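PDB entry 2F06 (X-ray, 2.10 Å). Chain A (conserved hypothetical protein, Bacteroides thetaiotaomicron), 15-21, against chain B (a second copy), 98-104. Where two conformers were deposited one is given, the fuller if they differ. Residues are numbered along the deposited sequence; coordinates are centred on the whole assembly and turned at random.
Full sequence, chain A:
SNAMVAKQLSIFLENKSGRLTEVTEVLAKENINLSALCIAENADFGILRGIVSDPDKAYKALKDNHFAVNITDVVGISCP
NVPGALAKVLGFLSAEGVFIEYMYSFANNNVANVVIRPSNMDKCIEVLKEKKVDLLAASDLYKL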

ATOM      1  N   ASN A  15       2.273  14.714  -2.964  1.00 42.04           N
ATOM      2  CA  ASN A  15       3.366  15.121  -3.918  1.00 43.81           C
ATOM      3  C   ASN A  15       4.384  13.913  -4.099  1.00 44.89           C
ATOM      4  O   ASN A  15       3.929  12.836  -4.488  1.00 44.81           O
ATOM      5  CB  ASN A  15       3.888  16.514  -3.433  1.00 42.76           C
ATOM      6  CG  ASN A  15       5.310  16.857  -3.830  1.00 41.18           C
ATOM      7  OD1 ASN A  15       6.137  17.138  -2.965  1.00 30.99           O
ATOM      8  ND2 ASN A  15       5.584  16.905  -5.131  1.00 40.54           N
ATOM      9  N   LYS A  16       5.695  14.052  -3.819  1.00 45.75           N
ATOM     10  CA  LYS A  16       6.700  12.899  -3.744  1.00 45.11           C
ATOM     11  C   LYS A  16       8.173  13.359  -3.532  1.00 45.76           C
ATOM     12  O   LYS A  16       9.073  12.508  -3.515  1.00 46.40           O
ATOM     13  CB  LYS A  16       6.683  12.007  -5.006  1.00 45.03           C
ATOM     14  CG  LYS A  16       5.805  10.728  -4.973  1.00 43.50           C
ATOM     15  CD  LYS A  16       6.557   9.428  -4.555  1.00 44.81           C
ATOM     16  CE  LYS A  16       5.571   8.390  -3.915  1.00 42.95           C
ATOM     17  NZ  LYS A  16       6.109   7.017  -3.625  1.00 38.35           N
ATOM     18  N   SER A  17       8.399  14.672  -3.314  1.00 45.26           N
ATOM     19  CA  SER A  17       9.479  15.392  -4.060  1.00 44.03           C
ATOM     20  C   SER A  17      10.419  16.533  -3.520  1.00 43.28           C
ATOM     21  O   SER A  17      11.118  17.115  -4.363  1.00 44.58           O
ATOM     22  CB  SER A  17       8.903  15.870  -5.417  1.00 44.08           C
ATOM     23  OG  SER A  17       8.236  17.118  -5.277  1.00 42.13           O
ATOM     24  N   GLY A  18      10.369  17.020  -2.275  1.00 41.10           N
ATOM     25  CA  GLY A  18       9.159  17.454  -1.654  1.00 38.12           C
ATOM     26  C   GLY A  18       9.001  17.481  -0.155  1.00 35.07           C
ATOM     27  O   GLY A  18       9.802  18.041   0.613  1.00 35.02           O
ATOM     28  N   ARG A  19       7.893  16.874   0.199  1.00 31.28           N
ATOM     29  CA  ARG A  19       7.238  17.005   1.461  1.00 28.99           C
ATOM     30  C   ARG A  19       7.907  16.215   2.528  1.00 26.87           C
ATOM     31  O   ARG A  19       7.805  16.588   3.683  1.00 24.15           O
ATOM     32  CB  ARG A  19       5.752  16.593   1.312  1.00 28.44           C
ATOM     33  CG  ARG A  19       4.977  17.595   0.400  1.00 30.61           C
ATOM     34  CD  ARG A  19       4.389  18.748   1.184  1.00 29.67           C
ATOM     35  NE  ARG A  19       4.560  19.994   0.433  1.00 42.46           N
ATOM     36  CZ  ARG A  19       3.582  20.705  -0.133  1.00 42.61           C
ATOM     37  NH1 ARG A  19       2.309  20.343  -0.034  1.00 46.54           N
ATOM     38  NH2 ARG A  19       3.877  21.787  -0.798  1.00 43.57           N
ATOM     39  N   LEU A  20       8.590  15.128   2.158  1.00 24.26           N
ATOM     40  CA  LEU A  20       9.278  14.339   3.189  1.00 24.09           C
ATOM     41  C   LEU A  20      10.425  15.179   3.847  1.00 23.57           C
ATOM     42  O   LEU A  20      10.654  15.111   5.078  1.00 22.19           O
ATOM     43  CB  LEU A  20       9.784  13.002   2.626  1.00 23.97           C
ATOM     44  CG  LEU A  20      10.751  12.270   3.564  1.00 25.25           C
ATOM     45  CD1 LEU A  20      10.116  11.661   4.907  1.00 17.77           C
ATOM     46  CD2 LEU A  20      11.523  11.256   2.687  1.00 22.14           C
ATOM     47  N   THR A  21      11.112  15.959   3.026  1.00 21.35           N
ATOM     48  CA  THR A  21      12.173  16.801   3.549  1.00 22.90           C
ATOM     49  C   THR A  21      11.625  17.873   4.505  1.00 23.06           C
ATOM     50  O   THR A  21      12.106  17.998   5.649  1.00 24.36           O
ATOM     51  CB  THR A  21      12.984  17.435   2.422  1.00 22.69           C
ATOM     52  OG1 THR A  21      13.470  16.373   1.620  1.00 20.39           O
ATOM     53  CG2 THR A  21      14.158  18.232   2.963  1.00 22.03           C
TER
ATOM     54  N   VAL B  98      16.791  14.082  -6.534  1.00 27.37           N
ATOM     55  CA  VAL B  98      16.760  12.656  -6.259  1.00 27.39           C
ATOM     56  C   VAL B  98      15.708  12.405  -5.159  1.00 29.08           C
ATOM     57  O   VAL B  98      15.845  12.917  -4.044  1.00 31.06           O
ATOM     58  CB  VAL B  98      18.102  12.099  -5.718  1.00 27.01           C
ATOM     59  CG1 VAL B  98      17.898  10.597  -5.289  1.00 23.93           C
ATOM     60  CG2 VAL B  98      19.197  12.202  -6.711  1.00 26.61           C
ATOM     61  N   PHE B  99      14.652  11.661  -5.445  1.00 28.73           N
ATOM     62  CA  PHE B  99      13.613  11.517  -4.430  0.50 29.17           C
ATOM     63  C   PHE B  99      13.534  10.084  -3.838  1.00 28.85           C
ATOM     64  O   PHE B  99      14.095   9.115  -4.421  1.00 29.33           O
ATOM     65  CB  PHE B  99      12.289  12.107  -4.941  0.50 28.54           C
ATOM     66  CG  PHE B  99      12.443  13.502  -5.525  0.50 29.05           C
ATOM     67  CD1 PHE B  99      13.024  14.528  -4.770  0.50 28.79           C
ATOM     68  CD2 PHE B  99      12.051  13.781  -6.835  0.50 26.50           C
ATOM     69  CE1 PHE B  99      13.198  15.809  -5.307  0.50 28.81           C
ATOM     70  CE2 PHE B  99      12.217  15.060  -7.370  0.50 28.19           C
ATOM     71  CZ  PHE B  99      12.792  16.074  -6.605  0.50 27.41           C
ATOM     72  N   ILE B 100      12.943   9.974  -2.645  1.00 28.41           N
ATOM     73  CA  ILE B 100      12.872   8.699  -1.921  1.00 27.55           C
ATOM     74  C   ILE B 100      11.595   7.971  -2.348  1.00 26.86           C
ATOM     75  O   ILE B 100      10.539   8.585  -2.236  1.00 27.05           O
ATOM     76  CB  ILE B 100      12.820   9.013  -0.383  1.00 29.46           C
ATOM     77  CG1 ILE B 100      13.970   9.967   0.072  1.00 29.64           C
ATOM     78  CG2 ILE B 100      12.744   7.752   0.434  1.00 24.30           C
ATOM     79  CD1 ILE B 100      15.383   9.301   0.262  1.00 32.88           C
ATOM     80  N   GLU B 101      11.655   6.753  -2.932  1.00 26.28           N
ATOM     81  CA  GLU B 101      10.400   6.017  -3.163  0.50 25.96           C
ATOM     82  C   GLU B 101       9.897   5.429  -1.844  1.00 25.57           C
ATOM     83  O   GLU B 101       8.723   5.613  -1.516  1.00 25.09           O
ATOM     84  CB  GLU B 101      10.458   4.981  -4.293  0.50 25.97           C
ATOM     85  CG  GLU B 101      10.192   5.572  -5.705  0.50 28.84           C
ATOM     86  CD  GLU B 101       8.928   6.472  -5.810  0.50 32.90           C
ATOM     87  OE1 GLU B 101       7.812   6.061  -5.377  0.50 33.10           O
ATOM     88  OE2 GLU B 101       9.057   7.602  -6.349  0.50 34.77           O
ATOM     89  N   TYR B 102      10.785   4.802  -1.083  1.00 23.21           N
ATOM     90  CA  TYR B 102      10.577   4.463   0.343  1.00 24.05           C
ATOM     91  C   TYR B 102      11.920   4.335   1.044  1.00 23.77           C
ATOM     92  O   TYR B 102      13.013   4.284   0.405  1.00 21.88           O
ATOM     93  CB  TYR B 102       9.765   3.161   0.562  1.00 23.46           C
ATOM     94  CG  TYR B 102      10.347   1.967  -0.180  1.00 22.24           C
ATOM     95  CD1 TYR B 102       9.972   1.674  -1.525  1.00 23.62           C
ATOM     96  CD2 TYR B 102      11.283   1.130   0.449  1.00 23.92           C
ATOM     97  CE1 TYR B 102      10.528   0.511  -2.207  1.00 23.08           C
ATOM     98  CE2 TYR B 102      11.799   0.048  -0.181  1.00 22.99           C
ATOM     99  CZ  TYR B 102      11.447  -0.263  -1.506  1.00 24.55           C
ATOM    100  OH  TYR B 102      12.081  -1.368  -2.051  1.00 27.00           O
HETATM  101  N   MSE B 103      11.823   4.274   2.369  1.00 24.86           N
HETATM  102  CA  MSE B 103      12.987   4.076   3.251  1.00 28.81           C
HETATM  103  C   MSE B 103      12.469   3.495   4.526  1.00 26.30           C
HETATM  104  O   MSE B 103      11.278   3.598   4.776  1.00 26.10           O
HETATM  105  CB  MSE B 103      13.704   5.425   3.529  1.00 27.31           C
HETATM  106  CG  MSE B 103      13.126   6.258   4.686  1.00 32.60           C
HETATM  107 SE   MSE B 103      14.119   7.950   4.685  1.00 43.52          SE
HETATM  108  CE  MSE B 103      12.812   9.198   5.552  1.00 35.57           C
ATOM    109  N   TYR B 104      13.346   2.869   5.308  1.00 25.10           N
ATOM    110  CA  TYR B 104      13.036   2.453   6.640  1.00 25.06           C
ATOM    111  C   TYR B 104      14.318   2.591   7.431  1.00 26.41           C
ATOM    112  O   TYR B 104      15.441   2.494   6.851  1.00 26.62           O
ATOM    113  CB  TYR B 104      12.439   0.992   6.689  1.00 25.16           C
ATOM    114  CG  TYR B 104      13.078  -0.075   5.806  1.00 25.62           C
ATOM    115  CD1 TYR B 104      12.805  -0.125   4.415  1.00 28.48           C
ATOM    116  CD2 TYR B 104      13.888  -1.088   6.345  1.00 26.71           C
ATOM    117  CE1 TYR B 104      13.351  -1.157   3.608  1.00 26.83           C
ATOM    118  CE2 TYR B 104      14.493  -2.096   5.512  1.00 24.72           C
ATOM    119  CZ  TYR B 104      14.188  -2.128   4.158  1.00 26.18           C
ATOM    120  OH  TYR B 104      14.706  -3.102   3.329  1.00 26.68           O
TER

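Chain A gives a loop that runs into the start of a helix at Arg A19, with Gly A18 at the N-cap position. Chain B gives an extended segment that turns a corner at Glu B101 and goes on as a strand. The nearest CA atoms are those of Ser A17 and Phe B99, 5.7 Å apart. No backbone hydrogen bond links the two stretches. The stretches bury 373 Å², both sides summed.

Val B98 points away from chain A and makes no contact. Phe B99 points toward it. Ser A17 CB sits 3.9 Å from the centroid of the Phe B99 ring, 10° off the ring normal. This is a CH-pi contact over the face, in which a weakly polarised CH group meets the ring's electron cloud. Ser A17 O lies only 2.6 Å from Phe B99 CE1, a very tight approach. Phe B99 was deposited in two conformers, and this distance belongs to the one given. Behind the contact, Asn A15 ND2 donates a hydrogen bond to Ser A17 OG at 2.7 Å, tying the loop to itself.

Ile B100 points sideways. Its CG1 packs against Leu A20 CD2 at 3.8 Å, an apolar contact.

Glu B101 starts out pointing away, but its side chain bends back. Lys A16 bends near its base, then runs out with chi3 and chi4 both t. Lys A16 NZ donates a hydrogen bond to Glu B101 OE1 at 2.6 Å. Opposite charges make the pair a salt bridge. Glu B101 also has two conformers, and the bridge is described for the one given.

Tyr B102 points away and takes no part. Met B103, a selenomethionine, points toward chain A. Its CE meets Leu A20 CD1 at 3.7 Å, so Leu A20 packs against both Ile B100 and Met B103. Tyr B104 is out of reach.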